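Local structure of Rho guanine nucleotide exchange factor 3 (Mus musculus, 2Z0Q) at residues R259-N264 with C268-R273; A118-D123 with R208-R213. The protein acts as a guanine nucleotide exchange factor for the GTPases RhoA and RhoB, here as its DH-PH domain pair. All blocks are in the same frame, centred on the assembly; numbering follows the deposited sequence.

Interaction 1. Residues R259-N264 with C268-R273; sequences RAVTHN and CYQLYR. With SO4 (sulfate ion), chain C; SO4 (sulfate ion), chain D.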
# COMPACT_ATOMS: atom_id res chain seq x y z
N ARG A 259 -4.76 3.16 -20.02
CA ARG A 259 -3.42 3.74 -20.16
C ARG A 259 -3.46 4.97 -19.27
O ARG A 259 -4.46 5.70 -19.28
CB ARG A 259 -3.12 4.14 -21.60
CG ARG A 259 -2.87 2.91 -22.48
CD ARG A 259 -3.03 3.29 -23.94
NE ARG A 259 -2.04 4.25 -24.37
CZ ARG A 259 -2.24 5.12 -25.36
NH1 ARG A 259 -3.41 5.15 -26.00
NH2 ARG A 259 -1.27 5.95 -25.72
N ALA A 260 -2.42 5.18 -18.47
CA ALA A 260 -2.34 6.38 -17.61
C ALA A 260 -1.98 7.56 -18.51
O ALA A 260 -0.98 7.51 -19.22
CB ALA A 260 -1.26 6.18 -16.52
N VAL A 261 -2.83 8.58 -18.51
CA VAL A 261 -2.63 9.78 -19.35
C VAL A 261 -2.95 11.05 -18.55
O VAL A 261 -3.52 10.99 -17.47
CB VAL A 261 -3.58 9.77 -20.60
CG1 VAL A 261 -3.35 8.51 -21.43
CG2 VAL A 261 -5.04 9.89 -20.16
N THR A 262 -2.59 12.20 -19.10
CA THR A 262 -2.93 13.45 -18.43
C THR A 262 -4.03 14.03 -19.29
O THR A 262 -3.87 14.17 -20.51
CB THR A 262 -1.72 14.40 -18.36
OG1 THR A 262 -0.70 13.81 -17.55
CG2 THR A 262 -2.14 15.75 -17.74
N HIS A 263 -5.17 14.31 -18.66
CA HIS A 263 -6.35 14.86 -19.33
C HIS A 263 -6.79 16.05 -18.48
O HIS A 263 -7.16 15.89 -17.32
CB HIS A 263 -7.47 13.82 -19.36
CG HIS A 263 -8.74 14.28 -20.02
ND1 HIS A 263 -8.88 14.38 -21.39
CD2 HIS A 263 -9.94 14.62 -19.50
CE1 HIS A 263 -10.11 14.75 -21.68
NE2 HIS A 263 -10.78 14.90 -20.55
N ASN A 264 -6.70 17.23 -19.07
CA ASN A 264 -7.09 18.46 -18.39
C ASN A 264 -6.41 18.66 -17.04
O ASN A 264 -7.08 18.72 -16.00
CB ASN A 264 -8.60 18.49 -18.22
CG ASN A 264 -9.10 19.85 -17.76
OD1 ASN A 264 -8.50 20.90 -18.09
ND2 ASN A 264 -10.20 19.84 -17.02
N CYS A 268 -5.12 10.73 -15.38
CA CYS A 268 -6.34 9.97 -15.60
C CYS A 268 -5.99 8.61 -16.20
O CYS A 268 -4.83 8.36 -16.49
CB CYS A 268 -7.26 10.71 -16.54
SG CYS A 268 -7.93 12.23 -15.76
N TYR A 269 -7.00 7.75 -16.36
CA TYR A 269 -6.77 6.39 -16.90
C TYR A 269 -7.76 6.18 -18.05
O TYR A 269 -8.96 5.89 -17.87
CB TYR A 269 -6.97 5.36 -15.76
CG TYR A 269 -6.06 5.65 -14.58
CD1 TYR A 269 -4.72 5.30 -14.60
CD2 TYR A 269 -6.53 6.41 -13.50
CE1 TYR A 269 -3.85 5.71 -13.59
CE2 TYR A 269 -5.66 6.81 -12.47
CZ TYR A 269 -4.34 6.47 -12.52
OH TYR A 269 -3.50 6.92 -11.52
N GLN A 270 -7.22 6.38 -19.25
CA GLN A 270 -7.98 6.30 -20.49
C GLN A 270 -8.28 4.83 -20.85
O GLN A 270 -7.34 4.04 -21.04
CB GLN A 270 -7.14 7.00 -21.60
CG GLN A 270 -7.85 7.06 -22.95
CD GLN A 270 -6.98 7.73 -24.01
OE1 GLN A 270 -5.99 8.37 -23.71
NE2 GLN A 270 -7.36 7.56 -25.27
N LEU A 271 -9.56 4.48 -20.90
CA LEU A 271 -9.88 3.07 -21.19
C LEU A 271 -9.28 2.67 -22.54
O LEU A 271 -9.41 3.41 -23.53
CB LEU A 271 -11.39 2.82 -21.17
CG LEU A 271 -11.88 2.33 -19.79
CD1 LEU A 271 -11.82 3.49 -18.80
CD2 LEU A 271 -13.27 1.75 -19.89
N TYR A 272 -8.62 1.51 -22.56
CA TYR A 272 -7.95 0.98 -23.77
C TYR A 272 -8.90 0.15 -24.66
O TYR A 272 -8.74 0.09 -25.89
CB TYR A 272 -6.75 0.16 -23.31
CG TYR A 272 -5.83 -0.38 -24.38
CD1 TYR A 272 -5.11 0.49 -25.19
CD2 TYR A 272 -5.59 -1.76 -24.49
CE1 TYR A 272 -4.16 0.02 -26.10
CE2 TYR A 272 -4.62 -2.26 -25.40
CZ TYR A 272 -3.92 -1.36 -26.19
OH TYR A 272 -2.93 -1.77 -27.03
N ARG A 273 -9.87 -0.49 -24.03
CA ARG A 273 -10.89 -1.30 -24.69
C ARG A 273 -12.10 -1.22 -23.80
O ARG A 273 -12.05 -0.62 -22.71
CB ARG A 273 -10.46 -2.77 -24.81
CG ARG A 273 -9.21 -2.97 -25.62
CD ARG A 273 -9.47 -2.89 -27.13
NE ARG A 273 -8.33 -3.39 -27.89
CZ ARG A 273 -7.24 -2.68 -28.20
NH1 ARG A 273 -7.13 -1.41 -27.80
NH2 ARG A 273 -6.28 -3.23 -28.93
S SO4 C . -3.65 -0.72 -30.06
O1 SO4 C . -3.39 -0.18 -31.43
O2 SO4 C . -2.53 -0.30 -29.13
O3 SO4 C . -4.95 -0.17 -29.54
O4 SO4 C . -3.76 -2.22 -30.16
S SO4 D . -8.21 -6.60 -29.11
O1 SO4 D . -9.29 -6.09 -30.03
O2 SO4 D . -6.93 -5.94 -29.49
O3 SO4 D . -8.54 -6.18 -27.72
O4 SO4 D . -8.08 -8.08 -29.17
O HOH W 1 -4.89 7.69 -27.63

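Interaction 2. Residues A118-D123 with R208-R213; sequences AKALLD and RYYKER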
# COMPACT_ATOMS: atom_id res chain seq x y z
N ALA A 118 -1.31 9.86 -3.30
CA ALA A 118 0.16 9.89 -3.30
C ALA A 118 0.75 8.70 -4.05
O ALA A 118 1.72 8.84 -4.81
CB ALA A 118 0.70 9.93 -1.84
N LYS A 119 0.19 7.52 -3.81
CA LYS A 119 0.68 6.32 -4.47
C LYS A 119 0.41 6.39 -5.97
O LYS A 119 1.24 5.96 -6.76
CB LYS A 119 0.03 5.07 -3.91
CG LYS A 119 0.50 4.73 -2.52
CD LYS A 119 -0.11 3.44 -2.02
CE LYS A 119 0.87 2.71 -1.12
NZ LYS A 119 0.30 1.41 -0.71
N ALA A 120 -0.75 6.92 -6.34
CA ALA A 120 -1.09 7.02 -7.77
C ALA A 120 -0.08 7.94 -8.46
O ALA A 120 0.42 7.65 -9.55
CB ALA A 120 -2.49 7.56 -7.95
N LEU A 121 0.21 9.07 -7.82
CA LEU A 121 1.17 10.02 -8.37
C LEU A 121 2.55 9.38 -8.45
O LEU A 121 3.26 9.50 -9.46
CB LEU A 121 1.24 11.27 -7.51
CG LEU A 121 2.40 12.21 -7.82
CD1 LEU A 121 2.17 12.90 -9.17
CD2 LEU A 121 2.53 13.23 -6.72
N LEU A 122 2.94 8.70 -7.38
CA LEU A 122 4.24 8.06 -7.34
C LEU A 122 4.37 6.99 -8.44
O LEU A 122 5.44 6.86 -9.04
CB LEU A 122 4.45 7.43 -5.96
CG LEU A 122 5.86 7.21 -5.45
CD1 LEU A 122 6.74 8.44 -5.76
CD2 LEU A 122 5.81 6.96 -3.94
N ASP A 123 3.32 6.24 -8.71
CA ASP A 123 3.38 5.21 -9.75
C ASP A 123 3.63 5.89 -11.10
O ASP A 123 4.29 5.36 -11.98
CB ASP A 123 2.05 4.44 -9.87
CG ASP A 123 1.83 3.45 -8.74
OD1 ASP A 123 2.80 3.12 -8.03
OD2 ASP A 123 0.68 2.97 -8.59
N ARG A 208 -13.07 4.42 -5.09
CA ARG A 208 -13.69 5.67 -5.51
C ARG A 208 -12.69 6.55 -6.31
O ARG A 208 -13.04 7.14 -7.35
CB ARG A 208 -14.19 6.41 -4.26
CG ARG A 208 -15.07 7.63 -4.54
CD ARG A 208 -15.59 8.25 -3.21
NE ARG A 208 -14.50 8.72 -2.34
CZ ARG A 208 -14.15 8.16 -1.18
NH1 ARG A 208 -14.81 7.09 -0.70
NH2 ARG A 208 -13.13 8.66 -0.49
N TYR A 209 -11.47 6.65 -5.81
CA TYR A 209 -10.42 7.45 -6.43
C TYR A 209 -10.18 7.02 -7.88
O TYR A 209 -10.14 7.85 -8.80
CB TYR A 209 -9.09 7.29 -5.68
CG TYR A 209 -7.94 8.05 -6.32
CD1 TYR A 209 -7.74 9.40 -6.03
CD2 TYR A 209 -7.09 7.44 -7.25
CE1 TYR A 209 -6.74 10.14 -6.65
CE2 TYR A 209 -6.07 8.17 -7.88
CZ TYR A 209 -5.91 9.53 -7.57
OH TYR A 209 -4.99 10.29 -8.23
N TYR A 210 -10.01 5.71 -8.10
CA TYR A 210 -9.75 5.30 -9.49
C TYR A 210 -10.99 5.37 -10.37
O TYR A 210 -10.88 5.74 -11.54
CB TYR A 210 -9.09 3.91 -9.52
CG TYR A 210 -7.66 4.00 -9.06
CD1 TYR A 210 -6.69 4.65 -9.83
CD2 TYR A 210 -7.25 3.42 -7.84
CE1 TYR A 210 -5.38 4.74 -9.43
CE2 TYR A 210 -5.93 3.51 -7.42
CZ TYR A 210 -4.99 4.16 -8.23
OH TYR A 210 -3.69 4.26 -7.83
N LYS A 211 -12.18 5.08 -9.83
CA LYS A 211 -13.38 5.20 -10.66
C LYS A 211 -13.57 6.64 -11.15
O LYS A 211 -14.00 6.87 -12.28
CB LYS A 211 -14.64 4.79 -9.87
CG LYS A 211 -14.90 3.30 -9.87
CD LYS A 211 -15.88 2.85 -8.78
CE LYS A 211 -17.26 3.44 -8.99
NZ LYS A 211 -18.19 2.79 -7.99
N GLU A 212 -13.24 7.61 -10.31
CA GLU A 212 -13.42 9.02 -10.71
C GLU A 212 -12.38 9.47 -11.72
O GLU A 212 -12.56 10.49 -12.39
CB GLU A 212 -13.39 9.93 -9.46
CG GLU A 212 -14.35 9.44 -8.38
CD GLU A 212 -14.52 10.40 -7.22
OE1 GLU A 212 -13.52 11.04 -6.79
OE2 GLU A 212 -15.66 10.51 -6.73
N ARG A 213 -11.31 8.69 -11.84
CA ARG A 213 -10.24 9.03 -12.76
C ARG A 213 -10.29 8.24 -14.09
O ARG A 213 -9.43 8.46 -14.96
CB ARG A 213 -8.89 8.83 -12.09
CG ARG A 213 -8.62 9.67 -10.83
CD ARG A 213 -8.44 11.12 -11.12
NE ARG A 213 -8.02 11.88 -9.93
CZ ARG A 213 -6.92 12.65 -9.89
NH1 ARG A 213 -6.13 12.75 -10.96
NH2 ARG A 213 -6.64 13.36 -8.79
O HOH W 2 -1.62 3.99 -9.66

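Interaction 1. Residues R259-N264 with C268-R273
Antiparallel strand pairing joins Arg-259 to Gln-270 and Val-261 to Cys-268 in a beta hairpin of the PH domain. Each of these hydrogen-bonded pairs is doubly linked; Cys-268 N reaches Val-261 O at 2.6 Å in a nearly straight bond (174°). Between them lies the non-hydrogen-bonded pair Ala-260 and Tyr-269, whose CB and CE1 touch at 3.9 Å on the side of the strands turned away from Val-261. On Val-261's own side the two methyls cross the extended Gln-270 chain at about a right angle, CG1 lying 3.5 Å from OE1. Just past the second strand, Tyr-272 CD1 takes Arg-259 CD at 3.7 Å. Beyond it Arg-273, folded back by a bend at chi2 (-78°), sets NH1 over the centre of the Tyr-272 ring and gives Tyr-272 O a hydrogen bond of 2.9 Å. Its guanidinium edge grips two sulfates, probably from the crystallisation liquor, NH2 donating to both and Tyr-272 OH to one. A leucine in place of this arginine would probably leave the sulfates without their guanidinium partner and Tyr-272 O without this donor. Such a hairpin, within a strongly bent antiparallel sheet, is typical of the PH fold.

Interaction 2. Residues A118-D123 with R208-R213
Ala-120 CB meets two neighbouring tyrosines that leave their helix by different first torsions: Tyr-209 has CG opposite its backbone N (chi1 178°), whereas Tyr-210 has CG opposite its carbonyl carbon (chi1 -73°). The two rings thereby converge on one methyl although their CA atoms are successive in the helix. Tyr-209 offers its CE2 side, with CE2 at 3.6 Å from Ala-120 CB, and Tyr-210 arrives with its phenol end, OH lying 3.5 Å from the same CB. The tyrosines also brace each other, since Tyr-209 CD2 sits 3.7 Å above the middle of the Tyr-210 ring while Tyr-210 CE1 lies at the edge of the Tyr-209 ring, in its plane; this is an edge-to-face relation. Arg-213, one turn on, lays its guanidinium face against Tyr-209 OH and its CG over a face of the Tyr-209 ring. No direct hydrogen bond joins 118-123 to 208-213. Instead a water donates to Asp-123 OD2 at 2.7 Å and is hydrogen-bonded to Tyr-210 OH at 2.8 Å. The rings of His-235 and Phe-249, from the PH sheet, also meet the Tyr-210 ring. Residues 118-123 thus meet 208-213 through one methyl and two phenols, and Val-116 and Ala-117 extend the apolar surface against the tyrosines. The water probably gives the buried Tyr-210 hydroxyl a polar partner while the methyl fits close against both phenols.

How the interactions relate
From the N terminus, the chain first passes 118-123 in the DH helix 107-125, and interaction 2 closes a long, largely helical loop when 208-213 is reached at the end of helix 180-213. Interaction 1 opens later and closes a short hairpin turn, so the two follow in series, neither nested nor crossed. Their centres are about 12 Å apart and they touch directly: Tyr-269 N lies 2.9 Å from Arg-213 O, a probable hydrogen bond, and Tyr-269 OH packs 3.8 Å from Ala-120 CB. Tyr-269 thus illustrates how a single hairpin residue can couple a local sheet contact to a neighbouring helix pair whose two segments are far apart in sequence, tying DH to PH.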